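Local coordinates for protein meso-diaminopimelate dehydrogenase (PDB 3WGZ) that probably catalyses the NADP-dependent oxidative deamination of meso-2,6-diaminopimelate in its natural form, and here is an engineered variant with D-leucine bound, at residues K143-W148 / C189-R194; L154-A159 / G169-I174. The protein carries 6 engineered substitutions. All coordinates share one frame; numbering follows the deposited sequence.

Contact 1: K143-W148 / C189-R194; sequences KTHTFW and CDFTTR
The rings of His-145 and Phe-191 meet in an edge-to-face (T-shaped) pair. Phe-191 is the edge and His-145 the face. The ring centres lie 5.2 Å apart and the planes are turned 63° against each other. Phe-191 CD2 sits over the centre of the imidazole, 4.0 Å from His-145 CE1. Both CB atoms point across the contact, and the two side chains cross at about a right angle. In His-145, CG stands anti to the carbonyl carbon (chi1 -57°), which swings the ring out from the strand to the loop. The edge of the same imidazole faces the backbone of that loop. There His-145 NE2 lies 3.2 Å from Cys-189 O, near the ring plane. Segment 189-194 thus lies against one face and along one edge of the imidazole.

Nearer the start of the strand, Lys-143 and Asp-190 form a salt bridge. Lys-143 NZ donates to Asp-190 OD2 at 3.2 Å. It comes in on the syn side of the carboxylate, 23° out of its plane. The other oxygen is further off, with Asp-190 OD1 3.7 Å from Lys-143 NZ, so the grip is uneven. The lysine chain bends at chi2 and then runs extended to the acid. On the way Lys-143 CG passes 4.0 Å from Cys-189 O.

This is a surface contact with a buried histidine at its centre, within the diaminopimelic acid dehydrogenase C-terminal domain family region. Within this chain, strand 142-147 is an outer strand of a three-stranded antiparallel sheet and pairs with strand 249-258. Helix 177-184 fills in beside the rings: Ala-183 touches His-145, and Lys-182 touches Phe-191. The loop then enters helix 193-196, with Thr-192 at its N-cap, while helix 123-138 packs against Thr-144 and Thr-146.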
ATOM      1  N   LYS B 143     -14.266  -7.706   4.690  1.00 39.42           N
ATOM      2  CA  LYS B 143     -13.818  -7.442   6.049  1.00 38.72           C
ATOM      3  C   LYS B 143     -12.377  -6.945   6.047  1.00 38.54           C
ATOM      4  O   LYS B 143     -11.601  -7.258   5.149  1.00 40.36           O
ATOM      5  CB  LYS B 143     -13.852  -8.720   6.890  1.00 40.24           C
ATOM      6  CG  LYS B 143     -15.143  -9.495   6.885  1.00 40.95           C
ATOM      7  CD  LYS B 143     -16.181  -8.885   7.793  1.00 44.81           C
ATOM      8  CE  LYS B 143     -17.387  -9.812   7.900  1.00 45.63           C
ATOM      9  NZ  LYS B 143     -18.550  -9.134   8.520  1.00 45.80           N
ATOM     10  N   THR B 144     -12.026  -6.188   7.076  1.00 37.64           N
ATOM     11  CA  THR B 144     -10.680  -5.668   7.239  1.00 37.00           C
ATOM     12  C   THR B 144     -10.149  -6.173   8.567  1.00 37.33           C
ATOM     13  O   THR B 144     -10.744  -5.925   9.615  1.00 39.08           O
ATOM     14  CB  THR B 144     -10.649  -4.131   7.279  1.00 35.20           C
ATOM     15  OG1 THR B 144     -10.959  -3.612   5.982  1.00 34.19           O
ATOM     16  CG2 THR B 144      -9.271  -3.638   7.718  1.00 34.57           C
ATOM     17  N   HIS B 145      -9.030  -6.881   8.518  1.00 37.62           N
ATOM     18  CA  HIS B 145      -8.423  -7.413   9.722  1.00 38.61           C
ATOM     19  C   HIS B 145      -7.014  -6.882   9.898  1.00 37.31           C
ATOM     20  O   HIS B 145      -6.174  -7.019   9.014  1.00 36.58           O
ATOM     21  CB  HIS B 145      -8.397  -8.941   9.661  1.00 39.57           C
ATOM     22  CG  HIS B 145      -9.749  -9.551   9.479  1.00 40.12           C
ATOM     23  ND1 HIS B 145     -10.778  -9.352  10.377  1.00 40.42           N
ATOM     24  CD2 HIS B 145     -10.250 -10.340   8.500  1.00 40.22           C
ATOM     25  CE1 HIS B 145     -11.853  -9.992   9.959  1.00 37.24           C
ATOM     26  NE2 HIS B 145     -11.561 -10.601   8.822  1.00 41.14           N
ATOM     27  N   THR B 146      -6.772  -6.271  11.051  1.00 36.04           N
ATOM     28  CA  THR B 146      -5.465  -5.736  11.370  1.00 34.86           C
ATOM     29  C   THR B 146      -4.856  -6.543  12.517  1.00 36.28           C
ATOM     30  O   THR B 146      -5.464  -6.666  13.579  1.00 37.43           O
ATOM     31  CB  THR B 146      -5.563  -4.273  11.814  1.00 34.88           C
ATOM     32  OG1 THR B 146      -6.111  -3.486  10.752  1.00 38.32           O
ATOM     33  CG2 THR B 146      -4.190  -3.735  12.176  1.00 34.34           C
ATOM     34  N   PHE B 147      -3.674  -7.110  12.300  1.00 34.04           N
ATOM     35  CA  PHE B 147      -3.001  -7.860  13.360  1.00 35.31           C
ATOM     36  C   PHE B 147      -1.728  -7.090  13.674  1.00 36.21           C
ATOM     37  O   PHE B 147      -1.126  -6.486  12.782  1.00 38.29           O
ATOM     38  CB  PHE B 147      -2.602  -9.284  12.920  1.00 32.29           C
ATOM     39  CG  PHE B 147      -3.756 -10.152  12.487  1.00 31.16           C
ATOM     40  CD1 PHE B 147      -4.388  -9.940  11.266  1.00 32.68           C
ATOM     41  CD2 PHE B 147      -4.185 -11.205  13.285  1.00 32.27           C
ATOM     42  CE1 PHE B 147      -5.429 -10.764  10.848  1.00 33.89           C
ATOM     43  CE2 PHE B 147      -5.224 -12.036  12.878  1.00 31.95           C
ATOM     44  CZ  PHE B 147      -5.848 -11.812  11.652  1.00 33.84           C
ATOM     45  N   TRP B 148      -1.308  -7.109  14.929  1.00 36.75           N
ATOM     46  CA  TRP B 148      -0.087  -6.415  15.304  1.00 41.48           C
ATOM     47  C   TRP B 148       1.003  -7.437  15.602  1.00 43.20           C
ATOM     48  O   TRP B 148       1.071  -7.994  16.693  1.00 43.03           O
ATOM     49  CB  TRP B 148      -0.373  -5.490  16.482  1.00 41.52           C
ATOM     50  CG  TRP B 148      -1.217  -4.338  16.021  1.00 42.82           C
ATOM     51  CD1 TRP B 148      -0.779  -3.192  15.409  1.00 42.96           C
ATOM     52  CD2 TRP B 148      -2.650  -4.268  16.014  1.00 43.37           C
ATOM     53  NE1 TRP B 148      -1.849  -2.418  15.022  1.00 41.37           N
ATOM     54  CE2 TRP B 148      -3.009  -3.054  15.382  1.00 43.91           C
ATOM     55  CE3 TRP B 148      -3.666  -5.115  16.478  1.00 42.73           C
ATOM     56  CZ2 TRP B 148      -4.346  -2.665  15.204  1.00 44.76           C
ATOM     57  CZ3 TRP B 148      -4.995  -4.728  16.300  1.00 45.30           C
ATOM     58  CH2 TRP B 148      -5.321  -3.509  15.668  1.00 43.52           C
ATOM     59  N   CYS B 189     -15.178 -13.830   7.535  1.00 67.34           N
ATOM     60  CA  CYS B 189     -15.590 -14.148   8.893  1.00 66.10           C
ATOM     61  C   CYS B 189     -15.031 -13.108   9.855  1.00 64.00           C
ATOM     62  O   CYS B 189     -14.110 -12.364   9.525  1.00 62.51           O
ATOM     63  CB  CYS B 189     -15.054 -15.518   9.288  1.00 66.92           C
ATOM     64  SG  CYS B 189     -13.259 -15.554   9.283  1.00 70.33           S
ATOM     65  N   ASP B 190     -15.600 -13.068  11.053  1.00 62.03           N
ATOM     66  CA  ASP B 190     -15.156 -12.143  12.075  1.00 59.75           C
ATOM     67  C   ASP B 190     -14.378 -12.918  13.114  1.00 57.71           C
ATOM     68  O   ASP B 190     -14.662 -14.087  13.375  1.00 57.75           O
ATOM     69  CB  ASP B 190     -16.354 -11.451  12.713  1.00 62.08           C
ATOM     70  CG  ASP B 190     -16.989 -10.444  11.787  1.00 63.39           C
ATOM     71  OD1 ASP B 190     -16.357  -9.392  11.547  1.00 64.32           O
ATOM     72  OD2 ASP B 190     -18.105 -10.711  11.292  1.00 64.48           O
ATOM     73  N   PHE B 191     -13.387 -12.271  13.707  1.00 55.39           N
ATOM     74  CA  PHE B 191     -12.574 -12.943  14.703  1.00 50.81           C
ATOM     75  C   PHE B 191     -12.802 -12.448  16.114  1.00 49.91           C
ATOM     76  O   PHE B 191     -12.993 -11.254  16.352  1.00 47.91           O
ATOM     77  CB  PHE B 191     -11.098 -12.807  14.342  1.00 48.28           C
ATOM     78  CG  PHE B 191     -10.694 -13.630  13.165  1.00 45.21           C
ATOM     79  CD1 PHE B 191     -10.759 -15.013  13.221  1.00 43.93           C
ATOM     80  CD2 PHE B 191     -10.272 -13.025  11.989  1.00 43.43           C
ATOM     81  CE1 PHE B 191     -10.407 -15.786  12.122  1.00 44.52           C
ATOM     82  CE2 PHE B 191      -9.918 -13.789  10.883  1.00 44.62           C
ATOM     83  CZ  PHE B 191      -9.986 -15.174  10.950  1.00 43.81           C
ATOM     84  N   THR B 192     -12.798 -13.393  17.043  1.00 49.12           N
ATOM     85  CA  THR B 192     -12.956 -13.096  18.455  1.00 50.80           C
ATOM     86  C   THR B 192     -11.587 -12.593  18.891  1.00 52.44           C
ATOM     87  O   THR B 192     -10.592 -12.822  18.203  1.00 52.60           O
ATOM     88  CB  THR B 192     -13.278 -14.369  19.246  1.00 49.85           C
ATOM     89  OG1 THR B 192     -12.173 -15.283  19.149  1.00 48.45           O
ATOM     90  CG2 THR B 192     -14.534 -15.037  18.687  1.00 49.26           C
ATOM     91  N   THR B 193     -11.526 -11.908  20.024  1.00 54.63           N
ATOM     92  CA  THR B 193     -10.244 -11.410  20.511  1.00 55.73           C
ATOM     93  C   THR B 193      -9.270 -12.574  20.647  1.00 55.75           C
ATOM     94  O   THR B 193      -8.137 -12.522  20.161  1.00 56.26           O
ATOM     95  CB  THR B 193     -10.391 -10.739  21.890  1.00 56.22           C
ATOM     96  OG1 THR B 193     -11.144  -9.526  21.762  1.00 57.80           O
ATOM     97  CG2 THR B 193      -9.035 -10.429  22.469  1.00 54.55           C
ATOM     98  N   ARG B 194      -9.741 -13.626  21.304  1.00 56.14           N
ATOM     99  CA  ARG B 194      -8.960 -14.830  21.565  1.00 56.28           C
ATOM    100  C   ARG B 194      -8.410 -15.529  20.322  1.00 55.93           C
ATOM    101  O   ARG B 194      -7.412 -16.243  20.402  1.00 56.85           O
ATOM    102  CB  ARG B 194      -9.816 -15.814  22.362  1.00 57.06           C
ATOM    103  CG  ARG B 194      -9.037 -16.731  23.274  1.00 60.05           C
ATOM    104  CD  ARG B 194      -9.977 -17.587  24.102  1.00 60.95           C
ATOM    105  NE  ARG B 194      -9.269 -18.249  25.189  1.00 64.99           N
ATOM    106  CZ  ARG B 194      -8.920 -17.659  26.327  1.00 66.73           C
ATOM    107  NH1 ARG B 194      -9.221 -16.384  26.545  1.00 67.26           N
ATOM    108  NH2 ARG B 194      -8.251 -18.341  27.245  1.00 67.79           N
TER

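Contact 2: L154-A159 / G169-I174; sequences LGHSDA and GIQYII. Engineered in segment 154-159: Leu-154 (natural residue Gln). Engineered in segment 169-174: Ile-173 (natural residue Thr). With DLE (D-leucine), chain C.
His-156 and Ser-157 of helix 154-159 carry its contact with strand 169-174, and the residues before them face the bound D-leucine (DLE). Leu-154, an engineered residue, starts the helix with CB turned away from the strand. Its CD2 lies 3.8 Å from DLE CD2, a contact between two aliphatic branches. Gly-155 follows beside the ligand carboxylate. A weak hydrogen bond runs from Gly-155 N to DLE OXT, but the position of that oxygen is doubtful.

His-156 points toward the strand and meets Gln-171. The nitrogen end of the Gln-171 amide lies over one face of the imidazole, toward its rim, with the two planes only 16° apart. Gln-171 NE2 is 3.4 Å from His-156 CG. The amide carbon also rests on the methylene, Gln-171 CD being 3.5 Å from His-156 CB. Gln-171 leaves the backbone with CG anti to N and then bends at chi2, which brings NE2 over the ring.

Ser-157 is buried, and its hydroxyl faces the strand backbone. Gln-171 N donates a weak hydrogen bond to Ser-157 OG, 3.4 Å long with an angle of 146°. Ile-170 CA comes within 3.8 Å of Ser-157 OG. Ser-153, one turn back, serves both partners: its O bonds to Ser-157 OG, and its OG has a weak hydrogen bond with Gln-171 OE1.

The axes of 154-159 and 169-174 come within 6.7 Å, their directions 141° apart, nearer antiparallel than parallel. The helix packs on part of the mixed sheet, in which strand 166-175 lies between 151-152 and 197-205. Met-199 of strand 197-205 touches both His-156 and Gln-171, while Phe-225 and Tyr-224 meet the His-156 ring edge-to-face.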
ATOM      1  N   LEU B 154       4.498  -2.327  26.605  1.00 55.59           N
ATOM      2  CA  LEU B 154       5.088  -1.772  27.815  1.00 55.99           C
ATOM      3  C   LEU B 154       4.148  -2.025  28.990  1.00 56.56           C
ATOM      4  O   LEU B 154       4.570  -2.499  30.049  1.00 55.93           O
ATOM      5  CB  LEU B 154       5.331  -0.266  27.645  1.00 58.04           C
ATOM      6  CG  LEU B 154       6.321   0.231  26.574  1.00 59.95           C
ATOM      7  CD1 LEU B 154       5.858  -0.172  25.178  1.00 61.19           C
ATOM      8  CD2 LEU B 154       6.435   1.751  26.658  1.00 60.03           C
ATOM      9  N   GLY B 155       2.868  -1.721  28.784  1.00 55.55           N
ATOM     10  CA  GLY B 155       1.879  -1.906  29.829  1.00 54.47           C
ATOM     11  C   GLY B 155       1.846  -3.312  30.384  1.00 53.72           C
ATOM     12  O   GLY B 155       1.972  -3.505  31.593  1.00 53.48           O
ATOM     13  N   HIS B 156       1.675  -4.298  29.508  1.00 52.76           N
ATOM     14  CA  HIS B 156       1.628  -5.685  29.949  1.00 52.35           C
ATOM     15  C   HIS B 156       2.900  -6.119  30.664  1.00 52.32           C
ATOM     16  O   HIS B 156       2.865  -7.012  31.506  1.00 53.46           O
ATOM     17  CB  HIS B 156       1.356  -6.612  28.768  1.00 52.71           C
ATOM     18  CG  HIS B 156      -0.045  -6.532  28.254  1.00 54.29           C
ATOM     19  ND1 HIS B 156      -0.514  -5.457  27.530  1.00 55.88           N
ATOM     20  CD2 HIS B 156      -1.090  -7.382  28.386  1.00 54.13           C
ATOM     21  CE1 HIS B 156      -1.787  -5.650  27.236  1.00 55.33           C
ATOM     22  NE2 HIS B 156      -2.161  -6.811  27.744  1.00 54.11           N
ATOM     23  N   SER B 157       4.023  -5.490  30.336  1.00 51.41           N
ATOM     24  CA  SER B 157       5.278  -5.840  30.986  1.00 51.05           C
ATOM     25  C   SER B 157       5.277  -5.331  32.419  1.00 50.11           C
ATOM     26  O   SER B 157       5.710  -6.030  33.335  1.00 48.54           O
ATOM     27  CB  SER B 157       6.460  -5.249  30.218  1.00 50.34           C
ATOM     28  OG  SER B 157       6.537  -5.811  28.921  1.00 53.85           O
ATOM     29  N   ASP B 158       4.794  -4.106  32.613  1.00 50.22           N
ATOM     30  CA  ASP B 158       4.736  -3.535  33.955  1.00 50.50           C
ATOM     31  C   ASP B 158       3.803  -4.407  34.780  1.00 48.13           C
ATOM     32  O   ASP B 158       4.057  -4.673  35.946  1.00 48.36           O
ATOM     33  CB  ASP B 158       4.204  -2.099  33.920  1.00 52.48           C
ATOM     34  CG  ASP B 158       5.158  -1.141  33.240  1.00 53.76           C
ATOM     35  OD1 ASP B 158       6.380  -1.294  33.447  1.00 55.03           O
ATOM     36  OD2 ASP B 158       4.689  -0.233  32.516  1.00 54.77           O
ATOM     37  N   ALA B 159       2.722  -4.850  34.154  1.00 48.33           N
ATOM     38  CA  ALA B 159       1.752  -5.711  34.810  1.00 48.47           C
ATOM     39  C   ALA B 159       2.465  -6.958  35.341  1.00 48.41           C
ATOM     40  O   ALA B 159       2.394  -7.269  36.533  1.00 47.81           O
ATOM     41  CB  ALA B 159       0.659  -6.105  33.819  1.00 48.04           C
ATOM     42  N   GLY B 169      10.579  -9.295  33.828  1.00 44.88           N
ATOM     43  CA  GLY B 169       9.904  -9.991  32.750  1.00 42.19           C
ATOM     44  C   GLY B 169       9.474  -9.116  31.591  1.00 42.54           C
ATOM     45  O   GLY B 169       9.563  -7.886  31.646  1.00 42.64           O
ATOM     46  N   ILE B 170       8.992  -9.761  30.534  1.00 39.93           N
ATOM     47  CA  ILE B 170       8.554  -9.051  29.346  1.00 39.86           C
ATOM     48  C   ILE B 170       7.397  -9.787  28.680  1.00 38.65           C
ATOM     49  O   ILE B 170       7.235 -11.007  28.842  1.00 37.64           O
ATOM     50  CB  ILE B 170       9.720  -8.911  28.343  1.00 40.97           C
ATOM     51  CG1 ILE B 170       9.313  -8.013  27.174  1.00 43.73           C
ATOM     52  CG2 ILE B 170      10.133 -10.286  27.843  1.00 41.70           C
ATOM     53  CD1 ILE B 170      10.450  -7.701  26.202  1.00 44.12           C
ATOM     54  N   GLN B 171       6.589  -9.042  27.936  1.00 36.04           N
ATOM     55  CA  GLN B 171       5.447  -9.621  27.247  1.00 34.88           C
ATOM     56  C   GLN B 171       5.432  -9.303  25.764  1.00 35.21           C
ATOM     57  O   GLN B 171       5.857  -8.225  25.346  1.00 36.19           O
ATOM     58  CB  GLN B 171       4.145  -9.120  27.877  1.00 33.71           C
ATOM     59  CG  GLN B 171       2.890  -9.603  27.168  1.00 36.85           C
ATOM     60  CD  GLN B 171       2.340  -8.620  26.127  1.00 39.39           C
ATOM     61  OE1 GLN B 171       3.072  -7.826  25.540  1.00 36.28           O
ATOM     62  NE2 GLN B 171       1.030  -8.691  25.892  1.00 43.79           N
ATOM     63  N   TYR B 172       4.919 -10.241  24.975  1.00 34.12           N
ATOM     64  CA  TYR B 172       4.804 -10.054  23.542  1.00 35.45           C
ATOM     65  C   TYR B 172       3.372 -10.349  23.155  1.00 37.95           C
ATOM     66  O   TYR B 172       2.708 -11.165  23.791  1.00 38.31           O
ATOM     67  CB  TYR B 172       5.699 -11.030  22.780  1.00 36.03           C
ATOM     68  CG  TYR B 172       7.177 -10.774  22.905  1.00 37.22           C
ATOM     69  CD1 TYR B 172       7.792  -9.749  22.183  1.00 36.75           C
ATOM     70  CD2 TYR B 172       7.972 -11.565  23.739  1.00 36.51           C
ATOM     71  CE1 TYR B 172       9.160  -9.524  22.286  1.00 36.73           C
ATOM     72  CE2 TYR B 172       9.338 -11.346  23.848  1.00 36.73           C
ATOM     73  CZ  TYR B 172       9.924 -10.328  23.121  1.00 38.21           C
ATOM     74  OH  TYR B 172      11.274 -10.109  23.238  1.00 40.13           O
ATOM     75  N   ILE B 173       2.897  -9.661  22.123  1.00 38.05           N
ATOM     76  CA  ILE B 173       1.572  -9.891  21.593  1.00 38.60           C
ATOM     77  C   ILE B 173       1.913 -10.461  20.221  1.00 39.01           C
ATOM     78  O   ILE B 173       2.756  -9.909  19.514  1.00 39.10           O
ATOM     79  CB  ILE B 173       0.762  -8.584  21.448  1.00 38.57           C
ATOM     80  CG1 ILE B 173       0.474  -8.001  22.837  1.00 43.91           C
ATOM     81  CG2 ILE B 173      -0.555  -8.870  20.727  1.00 38.82           C
ATOM     82  CD1 ILE B 173      -0.344  -6.716  22.838  1.00 42.61           C
ATOM     83  N   ILE B 174       1.287 -11.567  19.849  1.00 37.96           N
ATOM     84  CA  ILE B 174       1.590 -12.183  18.571  1.00 40.08           C
ATOM     85  C   ILE B 174       0.352 -12.639  17.814  1.00 42.77           C
ATOM     86  O   ILE B 174      -0.533 -13.289  18.375  1.00 43.43           O
ATOM     87  CB  ILE B 174       2.501 -13.424  18.757  1.00 41.04           C
ATOM     88  CG1 ILE B 174       3.662 -13.087  19.704  1.00 41.10           C
ATOM     89  CG2 ILE B 174       3.006 -13.916  17.393  1.00 36.82           C
ATOM     90  CD1 ILE B 174       4.488 -14.299  20.134  1.00 38.34           C
TER
HETATM   91  N   DLE C 400       0.166   0.425  24.434  1.00129.37           N
HETATM   92  CA  DLE C 400       0.652   0.472  25.821  1.00129.43           C
HETATM   93  CB  DLE C 400       1.989   1.210  25.912  1.00129.45           C
HETATM   94  CG  DLE C 400       1.825   2.643  25.401  1.00129.63           C
HETATM   95  CD1 DLE C 400       0.836   3.397  26.292  1.00129.53           C
HETATM   96  CD2 DLE C 400       3.180   3.354  25.436  1.00129.73           C
HETATM   97  C   DLE C 400       0.817  -0.952  26.355  1.00129.36           C
HETATM   98  O   DLE C 400       1.375  -1.780  25.604  1.00129.38           O
HETATM   99  OXT DLE C 400       0.362  -1.186  27.495  1.00129.42           O

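Overall arrangement
From the N terminus, the chain builds all but the last strand, 301-303, of the parallel sheet before it reaches strand 142-147. Contact 1 opens on that strand. Contact 2 comes next: helix 154-159 is followed by strand 169-174, which closes a short loop of nine residues. The chain continues through helix 177-184. Segment 189-194 then closes the longer loop of contact 1. Contact 2 is thus nested inside contact 1. Their centres lie about 21 Å apart, and they do not touch. Contact 1 ties the three-stranded antiparallel sheet to the loop leading into helix 193-196. Contact 2 holds a helix on the mixed sheet, beside the ligand.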